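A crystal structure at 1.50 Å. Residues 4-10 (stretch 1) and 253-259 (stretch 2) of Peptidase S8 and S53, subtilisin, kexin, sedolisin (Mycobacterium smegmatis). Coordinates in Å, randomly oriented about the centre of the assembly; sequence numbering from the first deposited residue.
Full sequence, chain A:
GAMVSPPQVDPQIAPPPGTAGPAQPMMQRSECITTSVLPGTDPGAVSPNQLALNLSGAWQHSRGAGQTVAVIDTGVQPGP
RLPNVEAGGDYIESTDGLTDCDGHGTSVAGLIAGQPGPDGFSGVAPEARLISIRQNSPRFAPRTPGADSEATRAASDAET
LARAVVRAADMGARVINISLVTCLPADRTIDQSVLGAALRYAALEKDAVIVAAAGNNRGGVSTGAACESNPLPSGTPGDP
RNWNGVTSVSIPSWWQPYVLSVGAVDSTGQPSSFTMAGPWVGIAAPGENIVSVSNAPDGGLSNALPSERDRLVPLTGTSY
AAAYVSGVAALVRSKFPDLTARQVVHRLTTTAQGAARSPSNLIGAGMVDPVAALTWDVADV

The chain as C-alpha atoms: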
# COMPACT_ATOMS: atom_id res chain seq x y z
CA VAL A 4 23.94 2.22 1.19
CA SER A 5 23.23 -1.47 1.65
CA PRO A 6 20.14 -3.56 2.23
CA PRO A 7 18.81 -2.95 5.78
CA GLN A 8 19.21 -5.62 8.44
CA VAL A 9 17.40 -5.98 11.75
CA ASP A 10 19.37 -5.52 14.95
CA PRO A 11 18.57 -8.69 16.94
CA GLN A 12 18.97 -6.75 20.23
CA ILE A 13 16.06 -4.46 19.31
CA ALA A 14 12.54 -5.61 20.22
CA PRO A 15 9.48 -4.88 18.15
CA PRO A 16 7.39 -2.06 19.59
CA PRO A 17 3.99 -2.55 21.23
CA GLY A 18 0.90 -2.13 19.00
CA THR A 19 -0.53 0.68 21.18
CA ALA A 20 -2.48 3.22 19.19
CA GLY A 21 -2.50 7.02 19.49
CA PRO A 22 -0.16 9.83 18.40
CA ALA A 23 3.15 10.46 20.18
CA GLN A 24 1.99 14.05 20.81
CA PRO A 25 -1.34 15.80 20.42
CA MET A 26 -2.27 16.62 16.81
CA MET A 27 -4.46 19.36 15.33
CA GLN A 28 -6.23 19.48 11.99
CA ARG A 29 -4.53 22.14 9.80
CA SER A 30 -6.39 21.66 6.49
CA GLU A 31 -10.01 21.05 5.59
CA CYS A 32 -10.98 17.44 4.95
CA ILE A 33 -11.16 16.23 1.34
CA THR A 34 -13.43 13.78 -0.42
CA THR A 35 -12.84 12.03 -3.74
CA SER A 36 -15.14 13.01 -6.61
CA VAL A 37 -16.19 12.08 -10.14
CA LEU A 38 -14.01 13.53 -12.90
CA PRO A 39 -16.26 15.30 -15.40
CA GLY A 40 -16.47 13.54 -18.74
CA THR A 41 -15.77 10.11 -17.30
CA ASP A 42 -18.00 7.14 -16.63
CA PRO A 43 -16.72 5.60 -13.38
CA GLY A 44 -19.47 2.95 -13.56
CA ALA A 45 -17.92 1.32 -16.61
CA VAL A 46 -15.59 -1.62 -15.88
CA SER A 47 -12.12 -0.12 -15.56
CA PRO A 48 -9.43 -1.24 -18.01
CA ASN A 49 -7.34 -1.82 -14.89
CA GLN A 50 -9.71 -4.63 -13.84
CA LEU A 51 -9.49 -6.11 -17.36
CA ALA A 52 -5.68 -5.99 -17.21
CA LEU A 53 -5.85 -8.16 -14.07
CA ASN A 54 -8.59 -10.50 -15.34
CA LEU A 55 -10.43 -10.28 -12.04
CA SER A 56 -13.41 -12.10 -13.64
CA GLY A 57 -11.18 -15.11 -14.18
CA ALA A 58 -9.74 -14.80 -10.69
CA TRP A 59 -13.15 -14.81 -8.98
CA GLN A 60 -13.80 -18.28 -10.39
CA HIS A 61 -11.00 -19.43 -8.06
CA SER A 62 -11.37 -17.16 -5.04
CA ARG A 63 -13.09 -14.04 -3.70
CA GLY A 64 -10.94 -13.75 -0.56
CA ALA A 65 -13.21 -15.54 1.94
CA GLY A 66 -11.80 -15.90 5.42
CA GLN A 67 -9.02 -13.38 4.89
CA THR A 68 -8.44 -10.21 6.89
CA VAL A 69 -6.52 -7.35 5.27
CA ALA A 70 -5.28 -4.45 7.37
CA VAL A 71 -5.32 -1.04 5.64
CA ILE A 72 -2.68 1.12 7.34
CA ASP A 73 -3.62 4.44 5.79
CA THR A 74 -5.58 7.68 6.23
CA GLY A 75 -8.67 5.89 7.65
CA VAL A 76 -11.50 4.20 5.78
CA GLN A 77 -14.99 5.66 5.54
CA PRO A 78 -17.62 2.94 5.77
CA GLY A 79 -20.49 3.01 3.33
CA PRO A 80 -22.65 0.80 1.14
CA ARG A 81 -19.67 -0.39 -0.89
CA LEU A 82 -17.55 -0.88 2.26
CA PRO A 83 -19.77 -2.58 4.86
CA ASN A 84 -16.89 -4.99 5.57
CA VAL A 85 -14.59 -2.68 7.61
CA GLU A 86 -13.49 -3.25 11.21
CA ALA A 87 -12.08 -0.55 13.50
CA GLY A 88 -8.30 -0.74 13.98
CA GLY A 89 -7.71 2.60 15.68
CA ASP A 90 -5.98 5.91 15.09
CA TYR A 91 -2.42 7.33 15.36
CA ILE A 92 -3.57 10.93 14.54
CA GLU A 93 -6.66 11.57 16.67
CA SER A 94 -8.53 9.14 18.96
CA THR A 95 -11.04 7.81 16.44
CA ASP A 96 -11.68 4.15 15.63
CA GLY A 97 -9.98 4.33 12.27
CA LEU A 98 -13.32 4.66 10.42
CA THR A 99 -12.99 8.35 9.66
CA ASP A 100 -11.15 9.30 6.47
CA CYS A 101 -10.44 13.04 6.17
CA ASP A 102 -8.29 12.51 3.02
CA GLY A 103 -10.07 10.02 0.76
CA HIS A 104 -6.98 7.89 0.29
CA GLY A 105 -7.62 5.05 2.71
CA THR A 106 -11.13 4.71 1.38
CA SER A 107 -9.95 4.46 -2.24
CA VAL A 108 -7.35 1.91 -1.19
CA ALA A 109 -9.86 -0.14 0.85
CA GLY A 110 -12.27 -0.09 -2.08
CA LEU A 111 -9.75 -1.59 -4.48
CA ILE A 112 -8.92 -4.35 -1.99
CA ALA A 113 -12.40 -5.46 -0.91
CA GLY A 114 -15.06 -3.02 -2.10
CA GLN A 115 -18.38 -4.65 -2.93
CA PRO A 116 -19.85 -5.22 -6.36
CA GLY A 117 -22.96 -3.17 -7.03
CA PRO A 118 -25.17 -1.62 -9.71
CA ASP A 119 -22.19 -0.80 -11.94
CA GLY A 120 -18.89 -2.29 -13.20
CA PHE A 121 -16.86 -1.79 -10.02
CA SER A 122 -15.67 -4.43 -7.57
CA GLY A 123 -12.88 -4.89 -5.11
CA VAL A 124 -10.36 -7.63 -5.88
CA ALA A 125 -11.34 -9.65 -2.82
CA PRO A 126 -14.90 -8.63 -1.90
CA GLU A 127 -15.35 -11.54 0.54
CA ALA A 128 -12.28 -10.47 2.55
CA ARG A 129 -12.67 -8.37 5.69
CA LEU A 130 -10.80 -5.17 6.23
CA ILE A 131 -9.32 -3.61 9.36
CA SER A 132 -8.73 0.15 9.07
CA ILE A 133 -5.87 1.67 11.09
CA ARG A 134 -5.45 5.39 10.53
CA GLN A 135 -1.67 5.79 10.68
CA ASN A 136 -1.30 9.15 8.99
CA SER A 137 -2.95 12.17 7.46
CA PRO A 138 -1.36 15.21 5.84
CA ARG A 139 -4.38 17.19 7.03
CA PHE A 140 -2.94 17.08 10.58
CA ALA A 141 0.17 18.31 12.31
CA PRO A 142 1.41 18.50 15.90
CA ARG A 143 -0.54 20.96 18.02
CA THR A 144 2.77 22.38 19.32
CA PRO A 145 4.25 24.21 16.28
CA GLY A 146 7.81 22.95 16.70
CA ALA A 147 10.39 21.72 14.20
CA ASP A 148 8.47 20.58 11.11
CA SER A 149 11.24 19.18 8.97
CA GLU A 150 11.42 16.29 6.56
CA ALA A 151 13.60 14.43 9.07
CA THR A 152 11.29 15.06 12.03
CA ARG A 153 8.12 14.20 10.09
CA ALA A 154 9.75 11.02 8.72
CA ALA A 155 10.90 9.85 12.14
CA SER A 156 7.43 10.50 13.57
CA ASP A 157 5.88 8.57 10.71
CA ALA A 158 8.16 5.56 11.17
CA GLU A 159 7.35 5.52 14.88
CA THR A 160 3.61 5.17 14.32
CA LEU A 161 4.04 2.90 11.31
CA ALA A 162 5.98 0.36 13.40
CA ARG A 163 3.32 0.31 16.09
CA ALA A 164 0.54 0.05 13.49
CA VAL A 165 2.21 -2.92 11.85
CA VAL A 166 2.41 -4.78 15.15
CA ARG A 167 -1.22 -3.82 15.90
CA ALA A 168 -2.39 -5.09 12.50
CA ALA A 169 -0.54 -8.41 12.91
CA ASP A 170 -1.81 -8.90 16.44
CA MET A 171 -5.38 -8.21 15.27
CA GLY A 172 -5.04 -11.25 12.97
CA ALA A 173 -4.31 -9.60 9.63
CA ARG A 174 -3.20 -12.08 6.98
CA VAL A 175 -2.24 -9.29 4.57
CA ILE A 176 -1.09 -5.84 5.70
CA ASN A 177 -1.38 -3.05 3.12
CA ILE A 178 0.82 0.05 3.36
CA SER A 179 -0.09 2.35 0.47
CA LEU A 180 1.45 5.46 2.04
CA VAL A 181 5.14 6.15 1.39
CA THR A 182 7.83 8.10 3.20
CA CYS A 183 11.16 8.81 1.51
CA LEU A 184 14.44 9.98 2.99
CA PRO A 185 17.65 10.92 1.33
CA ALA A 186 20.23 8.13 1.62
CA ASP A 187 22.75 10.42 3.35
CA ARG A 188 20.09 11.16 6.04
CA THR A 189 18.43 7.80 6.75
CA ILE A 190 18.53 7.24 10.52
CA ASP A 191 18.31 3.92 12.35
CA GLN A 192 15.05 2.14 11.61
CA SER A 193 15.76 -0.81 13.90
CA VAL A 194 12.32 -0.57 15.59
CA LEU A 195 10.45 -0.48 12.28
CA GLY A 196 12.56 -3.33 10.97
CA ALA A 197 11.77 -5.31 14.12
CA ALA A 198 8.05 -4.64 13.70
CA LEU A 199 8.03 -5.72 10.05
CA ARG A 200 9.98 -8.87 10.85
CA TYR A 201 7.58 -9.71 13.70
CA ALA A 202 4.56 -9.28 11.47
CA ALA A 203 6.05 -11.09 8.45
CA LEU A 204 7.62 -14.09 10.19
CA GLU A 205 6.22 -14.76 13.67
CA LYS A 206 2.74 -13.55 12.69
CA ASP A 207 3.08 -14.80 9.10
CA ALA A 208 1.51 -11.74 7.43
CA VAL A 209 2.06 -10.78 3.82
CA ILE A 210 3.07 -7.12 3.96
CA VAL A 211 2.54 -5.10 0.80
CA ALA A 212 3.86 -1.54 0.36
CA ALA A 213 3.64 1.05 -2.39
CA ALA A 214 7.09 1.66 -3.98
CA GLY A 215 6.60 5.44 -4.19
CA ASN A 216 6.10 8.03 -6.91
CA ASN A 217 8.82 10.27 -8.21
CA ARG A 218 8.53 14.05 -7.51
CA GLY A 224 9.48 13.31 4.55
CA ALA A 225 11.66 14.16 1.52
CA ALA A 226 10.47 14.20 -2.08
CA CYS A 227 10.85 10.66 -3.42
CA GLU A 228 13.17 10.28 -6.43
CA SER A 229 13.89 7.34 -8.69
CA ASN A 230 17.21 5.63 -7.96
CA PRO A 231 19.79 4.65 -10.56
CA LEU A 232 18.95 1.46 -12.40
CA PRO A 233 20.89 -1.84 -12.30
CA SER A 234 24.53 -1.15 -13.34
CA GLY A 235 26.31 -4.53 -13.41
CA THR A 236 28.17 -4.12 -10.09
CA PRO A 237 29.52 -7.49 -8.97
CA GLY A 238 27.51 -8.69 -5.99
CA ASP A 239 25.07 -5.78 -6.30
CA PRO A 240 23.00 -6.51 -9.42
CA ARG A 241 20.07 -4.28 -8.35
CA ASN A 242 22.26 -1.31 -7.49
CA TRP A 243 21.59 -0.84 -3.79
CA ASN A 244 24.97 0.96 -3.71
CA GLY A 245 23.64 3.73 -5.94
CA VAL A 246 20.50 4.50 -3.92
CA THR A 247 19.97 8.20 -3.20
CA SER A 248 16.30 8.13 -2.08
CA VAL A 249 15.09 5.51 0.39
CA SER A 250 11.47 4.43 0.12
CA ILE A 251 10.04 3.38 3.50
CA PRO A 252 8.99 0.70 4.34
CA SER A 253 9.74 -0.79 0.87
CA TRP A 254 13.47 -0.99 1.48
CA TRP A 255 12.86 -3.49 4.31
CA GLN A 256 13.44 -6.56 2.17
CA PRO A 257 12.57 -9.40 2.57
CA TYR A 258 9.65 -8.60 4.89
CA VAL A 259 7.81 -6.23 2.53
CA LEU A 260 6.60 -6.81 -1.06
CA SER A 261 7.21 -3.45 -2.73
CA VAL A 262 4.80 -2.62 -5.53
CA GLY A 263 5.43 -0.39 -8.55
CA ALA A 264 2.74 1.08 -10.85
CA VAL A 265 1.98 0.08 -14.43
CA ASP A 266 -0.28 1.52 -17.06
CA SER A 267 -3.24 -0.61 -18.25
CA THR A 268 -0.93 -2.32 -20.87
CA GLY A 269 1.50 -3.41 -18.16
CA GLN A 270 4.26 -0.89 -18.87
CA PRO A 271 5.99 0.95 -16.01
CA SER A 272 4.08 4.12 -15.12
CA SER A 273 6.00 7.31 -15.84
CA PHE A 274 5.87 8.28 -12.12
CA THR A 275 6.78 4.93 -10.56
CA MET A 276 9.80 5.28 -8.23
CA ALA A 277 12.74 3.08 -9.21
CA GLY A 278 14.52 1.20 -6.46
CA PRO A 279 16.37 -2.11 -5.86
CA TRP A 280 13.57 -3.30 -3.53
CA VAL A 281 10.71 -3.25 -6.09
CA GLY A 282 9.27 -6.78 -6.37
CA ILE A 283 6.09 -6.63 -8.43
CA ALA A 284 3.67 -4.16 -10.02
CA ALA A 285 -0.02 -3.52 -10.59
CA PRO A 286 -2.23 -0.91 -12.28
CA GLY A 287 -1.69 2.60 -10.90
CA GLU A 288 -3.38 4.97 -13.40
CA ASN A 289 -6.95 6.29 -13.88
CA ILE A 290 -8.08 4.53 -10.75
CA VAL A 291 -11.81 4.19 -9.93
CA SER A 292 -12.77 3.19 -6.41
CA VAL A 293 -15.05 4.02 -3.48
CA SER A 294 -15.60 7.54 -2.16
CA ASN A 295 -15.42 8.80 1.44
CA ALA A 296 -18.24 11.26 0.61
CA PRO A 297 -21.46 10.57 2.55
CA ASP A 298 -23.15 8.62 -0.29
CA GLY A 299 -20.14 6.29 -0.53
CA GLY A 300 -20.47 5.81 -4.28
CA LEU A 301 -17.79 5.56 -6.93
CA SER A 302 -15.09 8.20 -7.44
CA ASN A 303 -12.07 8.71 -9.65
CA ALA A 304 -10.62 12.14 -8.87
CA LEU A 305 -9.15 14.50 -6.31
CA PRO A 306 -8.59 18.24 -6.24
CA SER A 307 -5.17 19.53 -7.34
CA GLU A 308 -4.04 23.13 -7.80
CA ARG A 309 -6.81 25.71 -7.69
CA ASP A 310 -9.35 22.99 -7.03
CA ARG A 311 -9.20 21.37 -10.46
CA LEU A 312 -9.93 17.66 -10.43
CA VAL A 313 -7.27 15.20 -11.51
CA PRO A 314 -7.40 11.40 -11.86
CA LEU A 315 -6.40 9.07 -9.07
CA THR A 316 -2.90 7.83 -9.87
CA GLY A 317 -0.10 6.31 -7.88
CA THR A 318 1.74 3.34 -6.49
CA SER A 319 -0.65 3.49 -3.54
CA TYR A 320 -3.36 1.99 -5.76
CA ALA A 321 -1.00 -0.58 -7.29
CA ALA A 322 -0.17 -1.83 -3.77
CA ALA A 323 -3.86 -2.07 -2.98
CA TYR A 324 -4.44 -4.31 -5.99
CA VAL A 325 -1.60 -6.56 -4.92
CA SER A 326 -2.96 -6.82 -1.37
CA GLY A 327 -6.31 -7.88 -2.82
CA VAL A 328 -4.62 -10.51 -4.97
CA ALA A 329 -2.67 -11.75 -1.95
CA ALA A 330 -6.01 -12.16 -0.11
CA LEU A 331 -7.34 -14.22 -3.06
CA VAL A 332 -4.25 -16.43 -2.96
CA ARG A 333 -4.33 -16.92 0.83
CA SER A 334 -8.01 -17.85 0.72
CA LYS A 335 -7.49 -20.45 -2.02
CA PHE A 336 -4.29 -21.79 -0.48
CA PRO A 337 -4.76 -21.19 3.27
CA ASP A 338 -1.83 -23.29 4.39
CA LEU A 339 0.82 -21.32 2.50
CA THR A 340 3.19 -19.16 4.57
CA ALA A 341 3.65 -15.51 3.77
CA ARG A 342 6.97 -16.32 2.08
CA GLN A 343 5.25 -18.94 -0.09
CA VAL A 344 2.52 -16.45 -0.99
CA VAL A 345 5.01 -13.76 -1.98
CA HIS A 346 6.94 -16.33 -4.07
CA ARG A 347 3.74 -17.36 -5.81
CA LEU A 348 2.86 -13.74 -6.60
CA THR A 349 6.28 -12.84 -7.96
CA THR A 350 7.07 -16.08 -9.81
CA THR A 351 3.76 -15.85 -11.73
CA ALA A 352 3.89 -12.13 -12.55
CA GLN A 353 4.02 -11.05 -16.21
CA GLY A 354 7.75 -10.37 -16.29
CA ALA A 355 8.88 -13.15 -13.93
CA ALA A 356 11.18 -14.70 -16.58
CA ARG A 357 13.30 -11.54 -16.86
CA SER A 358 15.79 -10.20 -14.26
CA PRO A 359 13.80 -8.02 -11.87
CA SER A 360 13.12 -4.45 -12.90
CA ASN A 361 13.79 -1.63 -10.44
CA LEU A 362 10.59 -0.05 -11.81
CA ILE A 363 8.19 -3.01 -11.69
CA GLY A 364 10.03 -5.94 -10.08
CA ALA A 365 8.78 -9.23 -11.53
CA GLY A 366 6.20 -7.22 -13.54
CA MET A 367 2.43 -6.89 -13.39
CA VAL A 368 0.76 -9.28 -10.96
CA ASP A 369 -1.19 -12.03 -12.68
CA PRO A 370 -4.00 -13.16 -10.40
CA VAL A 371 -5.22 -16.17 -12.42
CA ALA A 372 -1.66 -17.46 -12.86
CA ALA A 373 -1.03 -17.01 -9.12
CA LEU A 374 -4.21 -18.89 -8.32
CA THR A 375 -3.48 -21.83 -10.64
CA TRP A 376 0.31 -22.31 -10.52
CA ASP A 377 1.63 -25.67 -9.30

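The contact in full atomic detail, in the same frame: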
# COMPACT_ATOMS: atom_id res chain seq x y z
N VAL A 4 25.38 2.65 1.16
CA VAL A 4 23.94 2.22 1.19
C VAL A 4 23.83 0.74 0.84
O VAL A 4 24.22 0.29 -0.24
CB VAL A 4 23.06 3.03 0.22
CG1 VAL A 4 21.59 2.64 0.38
CG2 VAL A 4 23.25 4.52 0.44
N SER A 5 23.30 -0.03 1.79
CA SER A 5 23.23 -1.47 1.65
C SER A 5 21.88 -1.93 2.15
O SER A 5 21.22 -1.20 2.90
CB SER A 5 24.36 -2.12 2.46
OG SER A 5 24.41 -1.56 3.75
N PRO A 6 21.45 -3.13 1.75
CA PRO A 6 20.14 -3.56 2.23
C PRO A 6 20.05 -3.54 3.77
O PRO A 6 21.02 -3.95 4.44
CB PRO A 6 20.02 -4.98 1.65
CG PRO A 6 20.94 -5.00 0.47
CD PRO A 6 22.10 -4.16 0.92
N PRO A 7 18.91 -3.06 4.33
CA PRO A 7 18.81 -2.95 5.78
C PRO A 7 18.72 -4.33 6.44
O PRO A 7 18.31 -5.30 5.82
CB PRO A 7 17.53 -2.14 6.00
CG PRO A 7 16.70 -2.46 4.82
CD PRO A 7 17.69 -2.55 3.68
N GLN A 8 19.16 -4.39 7.68
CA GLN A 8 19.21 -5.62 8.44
C GLN A 8 18.71 -5.30 9.82
O GLN A 8 19.14 -4.30 10.42
CB GLN A 8 20.65 -6.04 8.52
CG GLN A 8 20.88 -7.52 8.65
CD GLN A 8 22.26 -7.86 8.16
OE1 GLN A 8 23.22 -7.14 8.44
NE2 GLN A 8 22.38 -8.95 7.41
N VAL A 9 17.85 -6.16 10.37
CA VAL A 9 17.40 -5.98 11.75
C VAL A 9 18.56 -6.10 12.71
O VAL A 9 19.52 -6.82 12.46
CB VAL A 9 16.29 -6.98 12.17
CG1 VAL A 9 15.01 -6.75 11.38
CG2 VAL A 9 16.77 -8.43 12.05
N ASP A 10 18.46 -5.37 13.82
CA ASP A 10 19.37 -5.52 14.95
C ASP A 10 18.70 -6.49 15.92
O ASP A 10 17.67 -6.17 16.47
CB ASP A 10 19.59 -4.15 15.59
CG ASP A 10 20.51 -4.18 16.81
OD1 ASP A 10 20.77 -5.26 17.38
OD2 ASP A 10 20.93 -3.08 17.21
N SER A 253 9.32 0.09 1.98
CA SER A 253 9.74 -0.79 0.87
C SER A 253 11.15 -1.33 0.98
O SER A 253 11.41 -2.47 0.59
CB SER A 253 9.61 -0.10 -0.49
OG SER A 253 8.27 -0.08 -0.92
N TRP A 254 12.09 -0.52 1.47
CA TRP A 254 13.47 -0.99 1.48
C TRP A 254 13.72 -2.12 2.46
O TRP A 254 14.75 -2.77 2.38
CB TRP A 254 14.44 0.16 1.64
CG TRP A 254 14.62 0.65 3.02
CD1 TRP A 254 13.67 0.86 3.96
CD2 TRP A 254 15.87 1.01 3.59
NE1 TRP A 254 14.26 1.34 5.11
CE2 TRP A 254 15.61 1.45 4.91
CE3 TRP A 254 17.18 1.02 3.12
CZ2 TRP A 254 16.62 1.89 5.76
CZ3 TRP A 254 18.20 1.45 3.97
CH2 TRP A 254 17.91 1.89 5.29
N TRP A 255 12.75 -2.41 3.33
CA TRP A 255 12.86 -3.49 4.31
C TRP A 255 12.59 -4.86 3.68
O TRP A 255 11.76 -5.63 4.15
CB TRP A 255 11.98 -3.22 5.55
CG TRP A 255 12.67 -2.39 6.56
CD1 TRP A 255 12.45 -1.07 6.87
CD2 TRP A 255 13.74 -2.82 7.39
NE1 TRP A 255 13.32 -0.68 7.87
CE2 TRP A 255 14.12 -1.73 8.20
CE3 TRP A 255 14.39 -4.04 7.55
CZ2 TRP A 255 15.16 -1.83 9.13
CZ3 TRP A 255 15.42 -4.14 8.47
CH2 TRP A 255 15.78 -3.05 9.25
N GLN A 256 13.40 -5.22 2.69
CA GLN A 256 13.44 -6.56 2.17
C GLN A 256 14.06 -7.47 3.25
O GLN A 256 14.99 -7.05 3.97
CB GLN A 256 14.26 -6.56 0.87
CG GLN A 256 13.65 -5.66 -0.19
CD GLN A 256 12.23 -6.05 -0.50
OE1 GLN A 256 12.00 -7.18 -0.90
NE2 GLN A 256 11.28 -5.18 -0.19
N PRO A 257 13.57 -8.71 3.37
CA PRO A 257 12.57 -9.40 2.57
C PRO A 257 11.15 -9.35 3.11
O PRO A 257 10.26 -10.00 2.57
CB PRO A 257 13.06 -10.85 2.59
CG PRO A 257 13.59 -10.98 3.97
CD PRO A 257 14.26 -9.66 4.27
N TYR A 258 10.91 -8.56 4.15
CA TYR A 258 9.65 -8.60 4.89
C TYR A 258 8.47 -7.96 4.15
O TYR A 258 7.31 -8.23 4.48
CB TYR A 258 9.83 -7.92 6.24
CG TYR A 258 11.05 -8.41 6.96
CD1 TYR A 258 11.22 -9.77 7.29
CD2 TYR A 258 12.06 -7.55 7.29
CE1 TYR A 258 12.37 -10.21 7.92
CE2 TYR A 258 13.20 -7.98 7.95
CZ TYR A 258 13.35 -9.31 8.27
OH TYR A 258 14.51 -9.69 8.91
N VAL A 259 8.78 -7.08 3.19
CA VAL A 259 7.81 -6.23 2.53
C VAL A 259 7.88 -6.50 1.02
O VAL A 259 8.98 -6.63 0.47
CB VAL A 259 8.14 -4.75 2.76
CG1 VAL A 259 7.21 -3.85 1.93
CG2 VAL A 259 8.09 -4.39 4.25
O HOH W 1 17.20 -5.78 3.16
O HOH W 2 16.61 -7.43 6.14
O HOH W 3 16.92 -8.49 8.51

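The N-terminal segment 4-10 lies in extended form against the loop 253-259, and the contact is built mainly from apolar packing around Pro7, the residue most covered by the opposing stretch. Its ring packs against two tryptophans, whose six-membered rings lie in directions roughly at right angles to each other as seen from the proline. Pro7 CG sits 3.9 Å from the centroid of the six-membered ring of Trp254, 17° off the ring normal, while Pro7 CB lies 3.7 Å from the centroid of the six-membered ring of Trp255, only 7° off its normal. Both are CH-pi contacts over a ring face, an arrangement that sets the polarized C-H groups of proline against the electron-rich indoles. The fit is close: Pro7 CD approaches Trp254 CE3 to 3.6 Å, and Pro7 CG comes within 3.1 Å of the backbone atom Trp254 O.

Val9 extends the apolar surface. Its CG1 packs 3.9 Å from Trp255 CZ3 and 4.1 Å from CE2 of Tyr258. The backbone on this side meets the edge of the Trp255 ring, with Val9 N 3.7 Å from Trp255 CZ3 and Gln8 C 3.7 Å from Trp255 CH2. Trp255 thus offers a face to Pro7 and an edge to the chain that follows.

No direct hydrogen bond joins the stretches; water supplies the polar links. The carbonyl oxygens Pro7 O and Gln256 O, 4.2 Å apart, are both acceptors, and two waters bridge them: water 1 lies 2.9 Å from Pro7 O and 2.7 Å from Gln256 O, water 2 at 2.7 Å from each of Pro7 O and Gln256 O. Water 3 accepts from Val9 N at 3.1 Å and hydrogen-bonds to Tyr258 OH at 2.7 Å.

Within the loop, the Gln256 side chain leads away from the contact and ties the backbone together, its NE2 donating to Ser253 O and Val259 O, each at 2.8 Å.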